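Long-range contacts in ornithine carbamoyltransferase (Gloeobacter violaceus, PDB 3GD5), which probably catalyses the reversible transfer of the carbamoyl group from carbamoyl phosphate to ornithine, giving citrulline and phosphate in arginine biosynthesis: residues Gly106-Leu117 and Ala124-His135; Leu216-Arg224 and Gln252-Cys262. All blocks are in the same frame, centred on the assembly; numbering follows the deposited sequence.

Interaction 1. Residues Gly106-Leu117 and Ala124-His135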
loop_
_atom_site.group_PDB
_atom_site.type_symbol
_atom_site.label_atom_id
_atom_site.label_comp_id
_atom_site.label_asym_id
_atom_site.label_seq_id
_atom_site.Cartn_x
_atom_site.Cartn_y
_atom_site.Cartn_z
ATOM N N GLY A 106 -18.129 25.305 13.767
ATOM C CA GLY A 106 -19.123 24.450 13.154
ATOM C C GLY A 106 -18.479 23.262 12.478
ATOM O O GLY A 106 -17.316 23.323 12.083
ATOM N N LEU A 107 -19.231 22.176 12.350
ATOM C CA LEU A 107 -18.708 20.980 11.720
ATOM C C LEU A 107 -19.655 20.407 10.682
ATOM O O LEU A 107 -20.824 20.149 10.962
ATOM C CB LEU A 107 -18.416 19.903 12.772
ATOM C CG LEU A 107 -17.366 20.223 13.839
ATOM C CD1 LEU A 107 -17.326 19.090 14.861
ATOM C CD2 LEU A 107 -16.000 20.418 13.186
ATOM N N ALA A 108 -19.144 20.238 9.473
ATOM C CA ALA A 108 -19.900 19.636 8.393
ATOM C C ALA A 108 -19.206 18.284 8.320
ATOM O O ALA A 108 -18.010 18.221 7.999
ATOM C CB ALA A 108 -19.696 20.409 7.110
ATOM N N ILE A 109 -19.925 17.209 8.633
ATOM C CA ILE A 109 -19.287 15.907 8.626
ATOM C C ILE A 109 -19.906 14.756 7.843
ATOM O O ILE A 109 -21.123 14.585 7.780
ATOM C CB ILE A 109 -18.987 15.434 10.082
ATOM C CG1 ILE A 109 -19.393 13.981 10.264
ATOM C CG2 ILE A 109 -19.637 16.357 11.097
ATOM C CD1 ILE A 109 -19.066 13.450 11.618
ATOM N N ARG A 110 -19.009 13.966 7.258
ATOM C CA ARG A 110 -19.340 12.798 6.460
ATOM C C ARG A 110 -18.904 11.516 7.155
ATOM O O ARG A 110 -17.709 11.247 7.255
ATOM C CB ARG A 110 -18.606 12.845 5.125
ATOM C CG ARG A 110 -19.401 13.349 3.955
ATOM C CD ARG A 110 -19.001 12.557 2.723
ATOM N NE ARG A 110 -19.255 11.135 2.936
ATOM C CZ ARG A 110 -19.092 10.191 2.014
ATOM N NH1 ARG A 110 -18.662 10.504 0.795
ATOM N NH2 ARG A 110 -19.391 8.931 2.306
ATOM N N THR A 111 -19.859 10.730 7.637
ATOM C CA THR A 111 -19.528 9.451 8.266
ATOM C C THR A 111 -20.356 8.402 7.555
ATOM O O THR A 111 -21.090 8.714 6.619
ATOM C CB THR A 111 -19.890 9.394 9.769
ATOM O OG1 THR A 111 -21.291 9.645 9.935
ATOM C CG2 THR A 111 -19.095 10.405 10.553
ATOM N N PHE A 112 -20.234 7.159 7.996
ATOM C CA PHE A 112 -20.992 6.073 7.401
ATOM C C PHE A 112 -22.216 5.820 8.267
ATOM O O PHE A 112 -23.340 5.734 7.776
ATOM C CB PHE A 112 -20.124 4.814 7.313
ATOM C CG PHE A 112 -18.888 4.995 6.481
ATOM C CD1 PHE A 112 -18.986 5.223 5.111
ATOM C CD2 PHE A 112 -17.629 4.991 7.073
ATOM C CE1 PHE A 112 -17.846 5.448 4.336
ATOM C CE2 PHE A 112 -16.482 5.216 6.312
ATOM C CZ PHE A 112 -16.591 5.447 4.937
ATOM N N ALA A 113 -21.998 5.717 9.568
ATOM C CA ALA A 113 -23.105 5.473 10.478
ATOM C C ALA A 113 -23.684 6.772 11.033
ATOM O O ALA A 113 -22.950 7.656 11.474
ATOM C CB ALA A 113 -22.647 4.571 11.620
ATOM N N GLN A 114 -25.007 6.878 11.004
ATOM C CA GLN A 114 -25.701 8.049 11.520
ATOM C C GLN A 114 -25.342 8.208 12.995
ATOM O O GLN A 114 -25.171 9.320 13.492
ATOM C CB GLN A 114 -27.219 7.860 11.384
ATOM C CG GLN A 114 -28.061 9.082 11.732
ATOM C CD GLN A 114 -28.031 10.142 10.644
ATOM O OE1 GLN A 114 -27.717 9.847 9.495
ATOM N NE2 GLN A 114 -28.378 11.376 10.996
ATOM N N THR A 115 -25.221 7.083 13.689
ATOM C CA THR A 115 -24.904 7.105 15.111
ATOM C C THR A 115 -23.587 7.815 15.413
ATOM O O THR A 115 -23.503 8.589 16.369
ATOM C CB THR A 115 -24.882 5.669 15.703
ATOM O OG1 THR A 115 -24.617 5.738 17.109
ATOM C CG2 THR A 115 -23.823 4.815 15.029
ATOM N N GLU A 116 -22.562 7.562 14.603
ATOM C CA GLU A 116 -21.272 8.214 14.812
ATOM C C GLU A 116 -21.419 9.725 14.632
ATOM O O GLU A 116 -20.789 10.509 15.339
ATOM C CB GLU A 116 -20.224 7.679 13.834
ATOM C CG GLU A 116 -18.891 8.423 13.927
ATOM C CD GLU A 116 -17.759 7.716 13.205
ATOM O OE1 GLU A 116 -17.908 7.408 12.005
ATOM O OE2 GLU A 116 -16.713 7.475 13.842
ATOM N N LEU A 117 -22.261 10.121 13.681
ATOM C CA LEU A 117 -22.512 11.533 13.410
ATOM C C LEU A 117 -23.097 12.177 14.659
ATOM O O LEU A 117 -22.794 13.322 14.991
ATOM C CB LEU A 117 -23.509 11.690 12.254
ATOM C CG LEU A 117 -23.916 13.129 11.927
ATOM C CD1 LEU A 117 -22.677 13.878 11.454
ATOM C CD2 LEU A 117 -25.012 13.159 10.854
ATOM N N ALA A 124 -19.195 17.761 20.530
ATOM C CA ALA A 124 -18.614 18.965 19.945
ATOM C C ALA A 124 -19.001 20.269 20.637
ATOM O O ALA A 124 -18.164 21.158 20.812
ATOM C CB ALA A 124 -18.966 19.043 18.460
ATOM N N GLY A 125 -20.268 20.395 21.017
ATOM C CA GLY A 125 -20.696 21.617 21.670
ATOM C C GLY A 125 -20.869 22.728 20.656
ATOM O O GLY A 125 -21.049 23.889 21.016
ATOM N N ILE A 126 -20.805 22.370 19.374
ATOM C CA ILE A 126 -20.978 23.338 18.296
ATOM C C ILE A 126 -21.876 22.729 17.222
ATOM O O ILE A 126 -21.980 21.503 17.104
ATOM C CB ILE A 126 -19.613 23.778 17.664
ATOM C CG1 ILE A 126 -18.715 22.564 17.412
ATOM C CG2 ILE A 126 -18.918 24.796 18.568
ATOM C CD1 ILE A 126 -17.448 22.894 16.620
ATOM N N PRO A 127 -22.545 23.575 16.431
ATOM C CA PRO A 127 -23.435 23.077 15.378
ATOM C C PRO A 127 -22.797 21.998 14.510
ATOM O O PRO A 127 -21.669 22.155 14.039
ATOM C CB PRO A 127 -23.762 24.332 14.577
ATOM C CG PRO A 127 -23.659 25.432 15.591
ATOM C CD PRO A 127 -22.428 25.044 16.376
ATOM N N VAL A 128 -23.515 20.899 14.306
ATOM C CA VAL A 128 -23.027 19.813 13.469
ATOM C C VAL A 128 -23.991 19.584 12.308
ATOM O O VAL A 128 -25.202 19.451 12.503
ATOM C CB VAL A 128 -22.866 18.502 14.263
ATOM C CG1 VAL A 128 -22.562 17.348 13.307
ATOM C CG2 VAL A 128 -21.744 18.647 15.280
ATOM N N ILE A 129 -23.443 19.545 11.098
ATOM C CA ILE A 129 -24.238 19.352 9.898
ATOM C C ILE A 129 -23.885 18.032 9.243
ATOM O O ILE A 129 -22.711 17.681 9.125
ATOM C CB ILE A 129 -23.980 20.486 8.889
ATOM C CG1 ILE A 129 -24.329 21.830 9.526
ATOM C CG2 ILE A 129 -24.778 20.254 7.616
ATOM C CD1 ILE A 129 -23.732 23.016 8.800
ATOM N N ASN A 130 -24.903 17.302 8.817
ATOM C CA ASN A 130 -24.703 16.026 8.150
ATOM C C ASN A 130 -24.325 16.304 6.699
ATOM O O ASN A 130 -25.165 16.726 5.907
ATOM C CB ASN A 130 -25.991 15.189 8.205
ATOM C CG ASN A 130 -25.890 13.910 7.398
ATOM O OD1 ASN A 130 -24.919 13.697 6.677
ATOM N ND2 ASN A 130 -26.899 13.053 7.507
ATOM N N ALA A 131 -23.056 16.071 6.364
ATOM C CA ALA A 131 -22.562 16.286 5.013
ATOM C C ALA A 131 -22.974 15.096 4.160
ATOM O O ALA A 131 -23.120 15.210 2.944
ATOM C CB ALA A 131 -21.048 16.427 5.025
ATOM N N LEU A 132 -23.147 13.954 4.817
ATOM C CA LEU A 132 -23.569 12.724 4.165
ATOM C C LEU A 132 -23.302 11.522 5.072
ATOM O O LEU A 132 -22.234 11.421 5.680
ATOM C CB LEU A 132 -22.815 12.528 2.841
ATOM C CG LEU A 132 -23.498 11.710 1.735
ATOM C CD1 LEU A 132 -22.562 11.566 0.544
ATOM C CD2 LEU A 132 -23.886 10.345 2.260
ATOM N N THR A 133 -24.283 10.627 5.183
ATOM C CA THR A 133 -24.113 9.401 5.960
ATOM C C THR A 133 -24.760 8.282 5.161
ATOM O O THR A 133 -25.397 8.524 4.130
ATOM C CB THR A 133 -24.784 9.447 7.377
ATOM O OG1 THR A 133 -26.206 9.524 7.238
ATOM C CG2 THR A 133 -24.273 10.638 8.194
ATOM N N ASP A 134 -24.591 7.054 5.618
ATOM C CA ASP A 134 -25.201 5.928 4.922
ATOM C C ASP A 134 -26.728 6.023 5.003
ATOM O O ASP A 134 -27.431 5.488 4.149
ATOM C CB ASP A 134 -24.737 4.607 5.541
ATOM C CG ASP A 134 -23.301 4.248 5.160
ATOM O OD1 ASP A 134 -22.708 3.389 5.844
ATOM O OD2 ASP A 134 -22.770 4.810 4.172
ATOM N N HIS A 135 -27.224 6.732 6.018
ATOM C CA HIS A 135 -28.656 6.875 6.242
ATOM C C HIS A 135 -29.370 8.042 5.549
ATOM O O HIS A 135 -30.495 7.876 5.073
ATOM C CB HIS A 135 -28.930 6.967 7.746
ATOM C CG HIS A 135 -30.373 6.806 8.099
ATOM N ND1 HIS A 135 -31.059 5.625 7.900
ATOM C CD2 HIS A 135 -31.271 7.683 8.610
ATOM C CE1 HIS A 135 -32.317 5.782 8.270
ATOM N NE2 HIS A 135 -32.472 7.020 8.705
#

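Interaction 2. Residues Leu216-Arg224 and Gln252-Cys262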
loop_
_atom_site.group_PDB
_atom_site.type_symbol
_atom_site.label_atom_id
_atom_site.label_comp_id
_atom_site.label_asym_id
_atom_site.label_seq_id
_atom_site.Cartn_x
_atom_site.Cartn_y
_atom_site.Cartn_z
ATOM N N LEU A 216 -43.026 1.719 -4.278
ATOM C CA LEU A 216 -43.394 0.780 -5.322
ATOM C C LEU A 216 -42.235 -0.039 -5.865
ATOM O O LEU A 216 -41.070 0.194 -5.544
ATOM C CB LEU A 216 -44.040 1.540 -6.483
ATOM C CG LEU A 216 -45.038 2.644 -6.125
ATOM C CD1 LEU A 216 -45.556 3.285 -7.401
ATOM C CD2 LEU A 216 -46.186 2.071 -5.310
ATOM N N ARG A 217 -42.578 -0.998 -6.712
ATOM C CA ARG A 217 -41.596 -1.860 -7.331
ATOM C C ARG A 217 -41.424 -1.436 -8.788
ATOM O O ARG A 217 -40.310 -1.438 -9.311
ATOM C CB ARG A 217 -42.066 -3.311 -7.246
ATOM C CG ARG A 217 -41.029 -4.343 -7.635
ATOM C CD ARG A 217 -39.848 -4.371 -6.666
ATOM N NE ARG A 217 -40.236 -4.701 -5.296
ATOM C CZ ARG A 217 -40.492 -3.802 -4.350
ATOM N NH1 ARG A 217 -40.840 -4.196 -3.131
ATOM N NH2 ARG A 217 -40.390 -2.507 -4.617
ATOM N N ASP A 218 -42.525 -1.051 -9.432
ATOM C CA ASP A 218 -42.492 -0.633 -10.838
ATOM C C ASP A 218 -42.188 0.843 -11.032
ATOM O O ASP A 218 -42.905 1.709 -10.528
ATOM C CB ASP A 218 -43.816 -0.960 -11.538
ATOM C CG ASP A 218 -43.907 -0.351 -12.937
ATOM O OD1 ASP A 218 -42.964 -0.523 -13.740
ATOM O OD2 ASP A 218 -44.928 0.300 -13.239
ATOM N N PRO A 219 -41.118 1.147 -11.782
ATOM C CA PRO A 219 -40.677 2.514 -12.074
ATOM C C PRO A 219 -41.568 3.251 -13.079
ATOM O O PRO A 219 -41.636 4.484 -13.074
ATOM C CB PRO A 219 -39.256 2.307 -12.590
ATOM C CG PRO A 219 -39.370 1.017 -13.324
ATOM C CD PRO A 219 -40.184 0.165 -12.366
ATOM N N PHE A 220 -42.239 2.500 -13.948
ATOM C CA PHE A 220 -43.126 3.115 -14.927
ATOM C C PHE A 220 -44.423 3.534 -14.257
ATOM O O PHE A 220 -45.144 4.390 -14.758
ATOM C CB PHE A 220 -43.411 2.158 -16.081
ATOM C CG PHE A 220 -42.283 2.057 -17.060
ATOM C CD1 PHE A 220 -41.323 1.059 -16.939
ATOM C CD2 PHE A 220 -42.151 2.999 -18.078
ATOM C CE1 PHE A 220 -40.245 0.998 -17.817
ATOM C CE2 PHE A 220 -41.077 2.950 -18.961
ATOM C CZ PHE A 220 -40.119 1.945 -18.830
ATOM N N GLU A 221 -44.704 2.926 -13.110
ATOM C CA GLU A 221 -45.899 3.236 -12.343
ATOM C C GLU A 221 -45.640 4.538 -11.595
ATOM O O GLU A 221 -46.426 5.484 -11.666
ATOM C CB GLU A 221 -46.177 2.116 -11.338
ATOM C CG GLU A 221 -47.507 2.240 -10.622
ATOM C CD GLU A 221 -48.687 2.103 -11.575
ATOM O OE1 GLU A 221 -48.835 1.022 -12.200
ATOM O OE2 GLU A 221 -49.461 3.078 -11.699
ATOM N N ALA A 222 -44.513 4.573 -10.891
ATOM C CA ALA A 222 -44.116 5.737 -10.109
ATOM C C ALA A 222 -43.958 6.997 -10.957
ATOM O O ALA A 222 -44.337 8.094 -10.535
ATOM C CB ALA A 222 -42.810 5.436 -9.374
ATOM N N ALA A 223 -43.405 6.830 -12.155
ATOM C CA ALA A 223 -43.161 7.945 -13.057
ATOM C C ALA A 223 -44.411 8.549 -13.693
ATOM O O ALA A 223 -44.400 9.715 -14.101
ATOM C CB ALA A 223 -42.181 7.517 -14.154
ATOM N N ARG A 224 -45.486 7.775 -13.783
ATOM C CA ARG A 224 -46.695 8.297 -14.402
ATOM C C ARG A 224 -47.186 9.555 -13.688
ATOM O O ARG A 224 -47.450 9.540 -12.481
ATOM C CB ARG A 224 -47.799 7.233 -14.427
ATOM C CG ARG A 224 -48.959 7.601 -15.358
ATOM C CD ARG A 224 -49.817 6.401 -15.778
ATOM N NE ARG A 224 -50.682 5.896 -14.711
ATOM C CZ ARG A 224 -50.288 5.072 -13.742
ATOM N NH1 ARG A 224 -49.031 4.645 -13.693
ATOM N NH2 ARG A 224 -51.160 4.666 -12.824
ATOM N N GLN A 252 -33.912 -2.221 -15.021
ATOM C CA GLN A 252 -35.199 -1.617 -15.376
ATOM C C GLN A 252 -35.462 -0.274 -14.694
ATOM O O GLN A 252 -36.433 0.416 -15.018
ATOM C CB GLN A 252 -36.343 -2.577 -15.026
ATOM C CG GLN A 252 -36.026 -4.050 -15.252
ATOM C CD GLN A 252 -35.366 -4.713 -14.043
ATOM O OE1 GLN A 252 -34.396 -4.195 -13.474
ATOM N NE2 GLN A 252 -35.890 -5.872 -13.651
ATOM N N TYR A 253 -34.598 0.090 -13.752
ATOM C CA TYR A 253 -34.742 1.334 -13.004
ATOM C C TYR A 253 -33.852 2.432 -13.564
ATOM O O TYR A 253 -33.142 3.127 -12.830
ATOM C CB TYR A 253 -34.411 1.071 -11.539
ATOM C CG TYR A 253 -35.362 0.086 -10.909
ATOM C CD1 TYR A 253 -36.519 0.524 -10.261
ATOM C CD2 TYR A 253 -35.134 -1.287 -11.001
ATOM C CE1 TYR A 253 -37.424 -0.378 -9.723
ATOM C CE2 TYR A 253 -36.037 -2.197 -10.468
ATOM C CZ TYR A 253 -37.182 -1.734 -9.832
ATOM O OH TYR A 253 -38.099 -2.627 -9.328
ATOM N N GLN A 254 -33.896 2.584 -14.878
ATOM C CA GLN A 254 -33.099 3.586 -15.555
ATOM C C GLN A 254 -34.011 4.695 -16.044
ATOM O O GLN A 254 -35.094 4.425 -16.565
ATOM C CB GLN A 254 -32.398 2.956 -16.753
ATOM C CG GLN A 254 -31.506 3.898 -17.535
ATOM C CD GLN A 254 -31.050 3.285 -18.841
ATOM O OE1 GLN A 254 -31.823 3.204 -19.798
ATOM N NE2 GLN A 254 -29.799 2.832 -18.886
ATOM N N ILE A 255 -33.607 5.942 -15.863
ATOM C CA ILE A 255 -34.438 7.008 -16.383
ATOM C C ILE A 255 -33.931 7.208 -17.810
ATOM O O ILE A 255 -32.762 7.546 -18.043
ATOM C CB ILE A 255 -34.365 8.303 -15.506
ATOM C CG1 ILE A 255 -34.094 9.532 -16.365
ATOM C CG2 ILE A 255 -33.378 8.126 -14.395
ATOM C CD1 ILE A 255 -35.287 9.964 -17.176
ATOM N N ASN A 256 -34.817 6.916 -18.758
ATOM C CA ASN A 256 -34.525 7.027 -20.183
ATOM C C ASN A 256 -35.724 7.643 -20.885
ATOM O O ASN A 256 -36.722 7.968 -20.246
ATOM C CB ASN A 256 -34.255 5.643 -20.773
ATOM C CG ASN A 256 -35.317 4.635 -20.377
ATOM O OD1 ASN A 256 -36.508 4.952 -20.363
ATOM N ND2 ASN A 256 -34.892 3.415 -20.056
ATOM N N ALA A 257 -35.621 7.789 -22.203
ATOM C CA ALA A 257 -36.693 8.371 -22.999
ATOM C C ALA A 257 -38.053 7.756 -22.678
ATOM O O ALA A 257 -39.035 8.472 -22.482
ATOM C CB ALA A 257 -36.383 8.202 -24.479
ATOM N N ALA A 258 -38.107 6.430 -22.619
ATOM C CA ALA A 258 -39.355 5.732 -22.334
ATOM C C ALA A 258 -39.970 6.154 -21.000
ATOM O O ALA A 258 -41.146 6.528 -20.940
ATOM C CB ALA A 258 -39.123 4.225 -22.352
ATOM N N LEU A 259 -39.180 6.097 -19.930
ATOM C CA LEU A 259 -39.676 6.467 -18.609
ATOM C C LEU A 259 -40.162 7.909 -18.599
ATOM O O LEU A 259 -41.178 8.231 -17.981
ATOM C CB LEU A 259 -38.582 6.282 -17.557
ATOM C CG LEU A 259 -39.079 6.432 -16.116
ATOM C CD1 LEU A 259 -40.126 5.367 -15.840
ATOM C CD2 LEU A 259 -37.922 6.297 -15.142
ATOM N N LEU A 260 -39.424 8.772 -19.286
ATOM C CA LEU A 260 -39.764 10.188 -19.384
ATOM C C LEU A 260 -41.124 10.373 -20.038
ATOM O O LEU A 260 -41.927 11.215 -19.632
ATOM C CB LEU A 260 -38.722 10.923 -20.225
ATOM C CG LEU A 260 -37.672 11.771 -19.515
ATOM C CD1 LEU A 260 -36.727 12.372 -20.543
ATOM C CD2 LEU A 260 -38.362 12.869 -18.719
ATOM N N ASN A 261 -41.375 9.578 -21.066
ATOM C CA ASN A 261 -42.620 9.670 -21.798
ATOM C C ASN A 261 -43.842 9.344 -20.942
ATOM O O ASN A 261 -44.961 9.744 -21.272
ATOM C CB ASN A 261 -42.567 8.749 -23.013
ATOM C CG ASN A 261 -43.542 9.161 -24.085
ATOM O OD1 ASN A 261 -43.474 10.283 -24.602
ATOM N ND2 ASN A 261 -44.464 8.265 -24.429
ATOM N N CYS A 262 -43.620 8.632 -19.839
ATOM C CA CYS A 262 -44.700 8.237 -18.939
ATOM C C CYS A 262 -45.015 9.280 -17.873
ATOM O O CYS A 262 -45.978 9.133 -17.126
ATOM C CB CYS A 262 -44.347 6.924 -18.243
ATOM S SG CYS A 262 -43.919 5.576 -19.359
#

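Interaction 1. Residues Gly106-Leu117 and Ala124-His135
L107, A108 and I109 pair in parallel with V128, I129 and N130, in the two strands of a beta-alpha-beta crossover through helix 114-124. Packing is tight here. I129 N gives a nearly straight bond to L107 O (2.7 Å), and I109 N returns one to I129 O (2.9 Å). On the helix side, V128 CG1 touches both I109 CG2 and L117 CD1. L117 CD2 presses on N130 CB at 3.5 Å, while the N130 amide turns to L17 O. A beta bulge between I109 and R110 shifts the register by one. Beyond it, R110 bends at chi2 and chi3 (chi3 59°), laying its guanidinium alongside L132, whose CD1 lies over one face, 4.0 Å from R110 CZ. With an alanine here, L132 would probably lose the flat group beside it, and the likely carbamoyl phosphate site a positive charge. The far end is looser: F112 and D134 are exposed, with D134 OD2 at the ring edge. Just inside, T133 OG1 donates to Q114 OE1 (2.7 Å), nearly in line with the amide C=O. Backbone bonds and apolar contacts hold the strands; polar groups gather at their C-terminal ends. There R110 probably binds carbamoyl phosphate, as in relatives.

Interaction 2. Residues Leu216-Arg224 and Gln252-Cys262
The F220 ring lies along helix 257-261, from A258 in its first turn to C262, with L259 over one face and C262 at its edge. L259 CD1 makes a CH-pi contact, 4.1 Å from the F220 ring centroid and 21° off the ring normal, displaced toward the rim. C262 SG lies almost in the ring plane, 3.4 Å from F220 CD2, a sulfur-aromatic contact at the edge. A258 also meets this edge. The F220 side chain has CG anti to its carbonyl carbon (chi1 -77°), which sends the ring out from its own helix toward the second one. L259 CG is anti to the backbone N, and CD1 reaches between the F220 ring and A223. Packing is close there, with L259 CD1 only 3.4 Å from A223 CB. At the other end, Y253 crosses P219 at about a right angle, its CE1 3.9 Å from P219 CD. The Y253 hydroxyl donates to R217 O at 2.5 Å, tilted slightly from the carbonyl plane. This ties the turn before helix 219-223 to the chain before helix 257-261. Both helices start with a side-chain cap: D218 OD1 accepts from F220 N, and N256 OD1 accepts from L259 N. The two short helices run at 42° to each other in the ornithine-binding domain. Beneath them A223 and L259 both touch L229 of strand 228-231, while A222 rests on strand 183-187. The pair thus packs on part of the parallel sheet, against these two strands.

In the fold
Interaction 1 and interaction 2 lie on opposite sides of the chain's centre, with nearest atoms about 17 Å apart. They do not touch and share no element. Interaction 1 is within the carbamoyl phosphate domain and is mostly buried. It joins neighbouring strands of one sheet, so main-chain hydrogen bonds dominate. Interaction 2 is within the ornithine-binding domain and only partly buried. It joins two short helices and their leading turns above another parallel sheet, so side chains do most of the work. The first includes a probable substrate-binding arginine. The second is structural packing, with Y253 about 10 Å, side chain to side chain, from D232, which probably binds ornithine.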